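PDB 6MEL: succinate--CoA ligase subunit alpha from Campylobacter jejuni, which is the alpha subunit of a CoA ligase, pairing a Rossmann-like CoA-binding domain with a second CoA-ligase domain. Local coordinates for residues 79-87 with 108-119. Sequence-based numbering, arbitrary orientation.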
ATOM      1  N   GLY A  79      -7.655  12.276   7.995  1.00 37.74           N
ATOM      2  CA  GLY A  79      -6.616  13.000   8.661  1.00 36.40           C
ATOM      3  C   GLY A  79      -7.195  14.024   9.606  1.00 36.08           C
ATOM      4  O   GLY A  79      -6.790  14.083  10.759  1.00 36.91           O
ATOM      5  N   ASP A  80      -8.112  14.847   9.091  1.00 34.41           N
ATOM      6  CA  ASP A  80      -8.768  15.868   9.895  1.00 36.84           C
ATOM      7  C   ASP A  80      -9.596  15.251  11.032  1.00 35.68           C
ATOM      8  O   ASP A  80      -9.617  15.844  12.143  1.00 34.34           O
ATOM      9  CB  ASP A  80      -9.590  16.839   9.050  1.00 38.29           C
ATOM     10  CG  ASP A  80      -8.706  17.708   8.173  1.00 38.30           C
ATOM     11  OD1 ASP A  80      -7.449  17.718   8.404  1.00 39.69           O
ATOM     12  OD2 ASP A  80      -9.249  18.293   7.228  1.00 41.38           O
ATOM     13  N   SER A  81     -10.193  14.069  10.818  1.00 33.80           N
ATOM     14  CA  SER A  81     -10.997  13.408  11.878  1.00 35.43           C
ATOM     15  C   SER A  81     -10.087  12.850  12.974  1.00 36.07           C
ATOM     16  O   SER A  81     -10.477  12.897  14.165  1.00 36.61           O
ATOM     17  CB  SER A  81     -11.938  12.339  11.340  1.00 34.86           C
ATOM     18  OG  SER A  81     -12.979  12.956  10.598  1.00 34.19           O
ATOM     19  N   VAL A  82      -8.878  12.379  12.603  1.00 33.46           N
ATOM     20  CA  VAL A  82      -7.923  11.922  13.599  1.00 34.19           C
ATOM     21  C   VAL A  82      -7.431  13.127  14.430  1.00 34.62           C
ATOM     22  O   VAL A  82      -7.378  13.063  15.672  1.00 35.01           O
ATOM     23  CB  VAL A  82      -6.751  11.158  12.950  1.00 33.69           C
ATOM     24  CG1 VAL A  82      -5.620  10.925  13.953  1.00 34.30           C
ATOM     25  CG2 VAL A  82      -7.239   9.857  12.355  1.00 34.49           C
ATOM     26  N   ILE A  83      -7.111  14.230  13.750  1.00 33.68           N
ATOM     27  CA  ILE A  83      -6.678  15.461  14.404  1.00 34.96           C
ATOM     28  C   ILE A  83      -7.788  15.971  15.342  1.00 35.53           C
ATOM     29  O   ILE A  83      -7.496  16.351  16.432  1.00 34.45           O
ATOM     30  CB  ILE A  83      -6.253  16.509  13.359  1.00 34.44           C
ATOM     31  CG1 ILE A  83      -4.921  16.096  12.719  1.00 33.67           C
ATOM     32  CG2 ILE A  83      -6.160  17.904  13.968  1.00 34.87           C
ATOM     33  CD1 ILE A  83      -4.534  16.944  11.526  1.00 35.45           C
ATOM     34  N   GLU A  84      -9.040  15.983  14.884  1.00 34.53           N
ATOM     35  CA  GLU A  84     -10.169  16.408  15.697  1.00 37.58           C
ATOM     36  C   GLU A  84     -10.284  15.577  16.995  1.00 36.70           C
ATOM     37  O   GLU A  84     -10.449  16.097  18.091  1.00 37.33           O
ATOM     38  CB  GLU A  84     -11.452  16.262  14.881  1.00 37.63           C
ATOM     39  CG  GLU A  84     -12.683  16.770  15.623  1.00 38.56           C
ATOM     40  CD  GLU A  84     -13.977  16.746  14.841  1.00 40.72           C
ATOM     41  OE1 GLU A  84     -14.000  16.215  13.653  1.00 41.56           O
ATOM     42  OE2 GLU A  84     -14.984  17.200  15.427  1.00 40.22           O
ATOM     43  N   ALA A  85     -10.174  14.263  16.863  1.00 37.03           N
ATOM     44  CA  ALA A  85     -10.218  13.357  17.992  1.00 36.67           C
ATOM     45  C   ALA A  85      -9.102  13.675  18.985  1.00 36.99           C
ATOM     46  O   ALA A  85      -9.356  13.752  20.191  1.00 35.53           O
ATOM     47  CB  ALA A  85     -10.137  11.924  17.522  1.00 35.84           C
ATOM     48  N   ALA A  86      -7.885  13.872  18.473  1.00 35.05           N
ATOM     49  CA  ALA A  86      -6.758  14.154  19.318  1.00 36.03           C
ATOM     50  C   ALA A  86      -6.947  15.503  20.016  1.00 36.54           C
ATOM     51  O   ALA A  86      -6.638  15.628  21.217  1.00 36.52           O
ATOM     52  CB  ALA A  86      -5.477  14.123  18.533  1.00 35.49           C
ATOM     53  N   ASP A  87      -7.439  16.487  19.275  1.00 37.27           N
ATOM     54  CA  ASP A  87      -7.691  17.814  19.842  1.00 39.89           C
ATOM     55  C   ASP A  87      -8.712  17.753  20.990  1.00 40.52           C
ATOM     56  O   ASP A  87      -8.597  18.470  21.947  1.00 39.13           O
ATOM     57  CB  ASP A  87      -8.157  18.827  18.798  1.00 39.22           C
ATOM     58  CG  ASP A  87      -7.893  20.256  19.249  1.00 41.46           C
ATOM     59  OD1 ASP A  87      -6.686  20.623  19.300  1.00 39.51           O
ATOM     60  OD2 ASP A  87      -8.895  20.991  19.532  1.00 41.24           O
ATOM     61  N   ALA A 108      -1.299  13.717  10.848  1.00 34.17           N
ATOM     62  CA  ALA A 108      -2.297  13.422  11.891  1.00 34.92           C
ATOM     63  C   ALA A 108      -1.667  12.597  13.019  1.00 34.38           C
ATOM     64  O   ALA A 108      -1.938  12.850  14.183  1.00 33.63           O
ATOM     65  CB  ALA A 108      -3.513  12.743  11.334  1.00 34.72           C
ATOM     66  N   LYS A 109      -0.799  11.652  12.683  1.00 34.22           N
ATOM     67  CA  LYS A 109      -0.119  10.884  13.693  1.00 35.11           C
ATOM     68  C   LYS A 109       0.818  11.748  14.558  1.00 36.12           C
ATOM     69  O   LYS A 109       0.902  11.514  15.751  1.00 36.24           O
ATOM     70  CB  LYS A 109       0.666   9.710  13.104  1.00 40.03           C
ATOM     71  CG  LYS A 109       1.302   8.840  14.185  1.00 37.45           C
ATOM     72  CD  LYS A 109       1.647   7.473  13.743  1.00 39.53           C
ATOM     73  CE  LYS A 109       2.348   6.642  14.784  1.00 37.78           C
ATOM     74  NZ  LYS A 109       3.084   5.571  14.114  1.00 37.78           N
ATOM     75  N   GLN A 110       1.556  12.682  13.952  1.00 34.11           N
ATOM     76  CA  GLN A 110       2.443  13.544  14.732  1.00 36.78           C
ATOM     77  C   GLN A 110       1.586  14.311  15.754  1.00 36.27           C
ATOM     78  O   GLN A 110       1.950  14.437  16.916  1.00 36.43           O
ATOM     79  CB  GLN A 110       3.207  14.549  13.859  1.00 37.99           C
ATOM     80  CG  GLN A 110       4.375  13.972  13.069  1.00 39.23           C
ATOM     81  CD  GLN A 110       5.363  15.066  12.723  1.00 47.52           C
ATOM     82  OE1 GLN A 110       5.129  16.245  12.983  1.00 55.13           O
ATOM     83  NE2 GLN A 110       6.499  14.687  12.160  1.00 39.63           N
ATOM     84  N   TYR A 111       0.395  14.760  15.347  1.00 34.69           N
ATOM     85  CA  TYR A 111      -0.452  15.513  16.281  1.00 34.99           C
ATOM     86  C   TYR A 111      -1.002  14.580  17.371  1.00 34.62           C
ATOM     87  O   TYR A 111      -0.996  14.906  18.557  1.00 34.92           O
ATOM     88  CB  TYR A 111      -1.538  16.298  15.549  1.00 33.93           C
ATOM     89  CG  TYR A 111      -2.260  17.264  16.457  1.00 34.73           C
ATOM     90  CD1 TYR A 111      -1.589  18.335  17.038  1.00 34.46           C
ATOM     91  CD2 TYR A 111      -3.601  17.130  16.742  1.00 34.40           C
ATOM     92  CE1 TYR A 111      -2.220  19.214  17.897  1.00 37.66           C
ATOM     93  CE2 TYR A 111      -4.264  18.035  17.566  1.00 36.21           C
ATOM     94  CZ  TYR A 111      -3.571  19.078  18.158  1.00 37.53           C
ATOM     95  OH  TYR A 111      -4.183  20.016  18.945  1.00 40.08           O
ATOM     96  N   ALA A 112      -1.480  13.404  16.973  1.00 35.07           N
ATOM     97  CA  ALA A 112      -1.950  12.404  17.923  1.00 34.28           C
ATOM     98  C   ALA A 112      -0.852  12.078  18.943  1.00 36.93           C
ATOM     99  O   ALA A 112      -1.114  12.052  20.133  1.00 36.85           O
ATOM    100  CB  ALA A 112      -2.401  11.181  17.199  1.00 35.12           C
ATOM    101  N   ASN A 113       0.379  11.864  18.465  1.00 35.32           N
ATOM    102  CA  ASN A 113       1.503  11.581  19.362  1.00 37.59           C
ATOM    103  C   ASN A 113       1.656  12.694  20.386  1.00 37.56           C
ATOM    104  O   ASN A 113       1.807  12.421  21.546  1.00 40.01           O
ATOM    105  CB  ASN A 113       2.827  11.420  18.612  1.00 36.60           C
ATOM    106  CG  ASN A 113       2.895  10.163  17.758  1.00 38.72           C
ATOM    107  OD1 ASN A 113       2.124   9.227  17.931  1.00 36.70           O
ATOM    108  ND2 ASN A 113       3.866  10.119  16.871  1.00 38.32           N
ATOM    109  N   LYS A 114       1.631  13.948  19.940  1.00 38.12           N
ATOM    110  CA  LYS A 114       1.848  15.041  20.841  1.00 38.47           C
ATOM    111  C   LYS A 114       0.713  15.101  21.869  1.00 38.48           C
ATOM    112  O   LYS A 114       0.946  15.377  23.026  1.00 38.12           O
ATOM    113  CB  LYS A 114       1.892  16.384  20.116  1.00 41.35           C
ATOM    114  CG  LYS A 114       2.009  17.547  21.096  1.00 44.27           C
ATOM    115  CD  LYS A 114       2.297  18.867  20.467  1.00 45.35           C
ATOM    116  CE  LYS A 114       1.059  19.619  20.105  1.00 43.80           C
ATOM    117  NZ  LYS A 114       1.392  20.994  19.699  1.00 40.52           N
ATOM    118  N   LYS A 115      -0.518  14.840  21.457  1.00 36.88           N
ATOM    119  CA  LYS A 115      -1.647  14.928  22.414  1.00 40.86           C
ATOM    120  C   LYS A 115      -1.780  13.672  23.293  1.00 42.76           C
ATOM    121  O   LYS A 115      -2.619  13.653  24.161  1.00 40.72           O
ATOM    122  CB  LYS A 115      -2.954  15.173  21.655  1.00 39.94           C
ATOM    123  CG  LYS A 115      -2.923  16.423  20.777  1.00 41.31           C
ATOM    124  CD  LYS A 115      -2.630  17.707  21.521  1.00 43.35           C
ATOM    125  CE  LYS A 115      -3.602  17.915  22.670  1.00 45.74           C
ATOM    126  NZ  LYS A 115      -3.345  19.223  23.294  1.00 52.63           N
ATOM    127  N   GLY A 116      -0.993  12.618  23.042  1.00 40.34           N
ATOM    128  CA  GLY A 116      -1.112  11.341  23.801  1.00 40.87           C
ATOM    129  C   GLY A 116      -2.252  10.450  23.309  1.00 41.88           C
ATOM    130  O   GLY A 116      -2.728   9.652  24.044  1.00 43.79           O
ATOM    131  N   MET A 117      -2.722  10.605  22.066  1.00 39.31           N
ATOM    132  CA  MET A 117      -3.764   9.723  21.523  1.00 38.35           C
ATOM    133  C   MET A 117      -3.089   8.585  20.760  1.00 38.99           C
ATOM    134  O   MET A 117      -2.276   8.818  19.898  1.00 38.50           O
ATOM    135  CB  MET A 117      -4.703  10.445  20.545  1.00 39.74           C
ATOM    136  CG  MET A 117      -5.874   9.603  20.103  1.00 36.57           C
ATOM    137  SD  MET A 117      -7.050  10.548  19.102  1.00 36.74           S
ATOM    138  CE  MET A 117      -6.160  10.429  17.551  1.00 35.32           C
ATOM    139  N   LYS A 118      -3.482   7.344  21.048  1.00 39.48           N
ATOM    140  CA  LYS A 118      -3.032   6.218  20.258  1.00 38.90           C
ATOM    141  C   LYS A 118      -4.001   5.982  19.117  1.00 36.83           C
ATOM    142  O   LYS A 118      -5.202   6.266  19.234  1.00 36.49           O
ATOM    143  CB  LYS A 118      -2.978   4.988  21.155  1.00 43.12           C
ATOM    144  CG  LYS A 118      -2.093   5.119  22.393  1.00 46.36           C
ATOM    145  CD  LYS A 118      -2.584   4.058  23.402  1.00 52.68           C
ATOM    146  CE  LYS A 118      -1.514   3.400  24.238  1.00 61.71           C
ATOM    147  NZ  LYS A 118      -1.348   4.120  25.515  1.00 67.35           N
ATOM    148  N   ILE A 119      -3.485   5.413  18.038  1.00 34.46           N
ATOM    149  CA  ILE A 119      -4.277   5.087  16.857  1.00 32.87           C
ATOM    150  C   ILE A 119      -4.166   3.591  16.579  1.00 33.10           C
ATOM    151  O   ILE A 119      -3.097   2.981  16.742  1.00 36.35           O
ATOM    152  CB  ILE A 119      -3.759   5.901  15.653  1.00 33.62           C
ATOM    153  CG1 ILE A 119      -3.955   7.407  15.812  1.00 34.04           C
ATOM    154  CG2 ILE A 119      -4.358   5.399  14.349  1.00 33.84           C
ATOM    155  CD1 ILE A 119      -3.001   8.227  14.972  1.00 34.38           C
TER
HETATM  156  O   HOH W   1      -5.754  21.092  21.733  1.00 55.19           O
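Helices 79-87 and 108-115 run almost parallel, 9° apart and 8.8 Å between axes, as neighbouring helices on one side of the Rossmann-like sheet. The approach is made by small residues: A108 CB sits 3.6 Å from G79 O, and A86 CB lies against A112 CA. V82 CG1 packs against A108 CB, M117 CE and I119 CD1, while I83 lays CG1 along A108; the I83 and Y111 side chains cross at about a right angle, I83 CG2 meeting Y111 CD2. After a Schellman motif at G116 (phi 80°), the chain turns into strand 118-120, which pairs with strand 92-95, and M117 reaches back to lie against helix 79-87. Its chain bends at chi3 (81°), which carries M117 CE to 3.5 Å from V82 O, while SD lies 3.5 Å from A86 N and also meets A85 CB; M117 also touches A93. K115, bent at chi2 and chi3, places CG over one face of the Y111 ring near its rim and CB 3.7 Å from A86 O. The polar group lies beside it: Y111 OH donates to D87 OD1 at 2.6 Å, meeting the OD1 lone pair anti to the other carboxylate oxygen, with carboxylate and ring nearly coplanar; a water also donates to OD1, and K115 NZ reaches that water weakly at 3.4 Å.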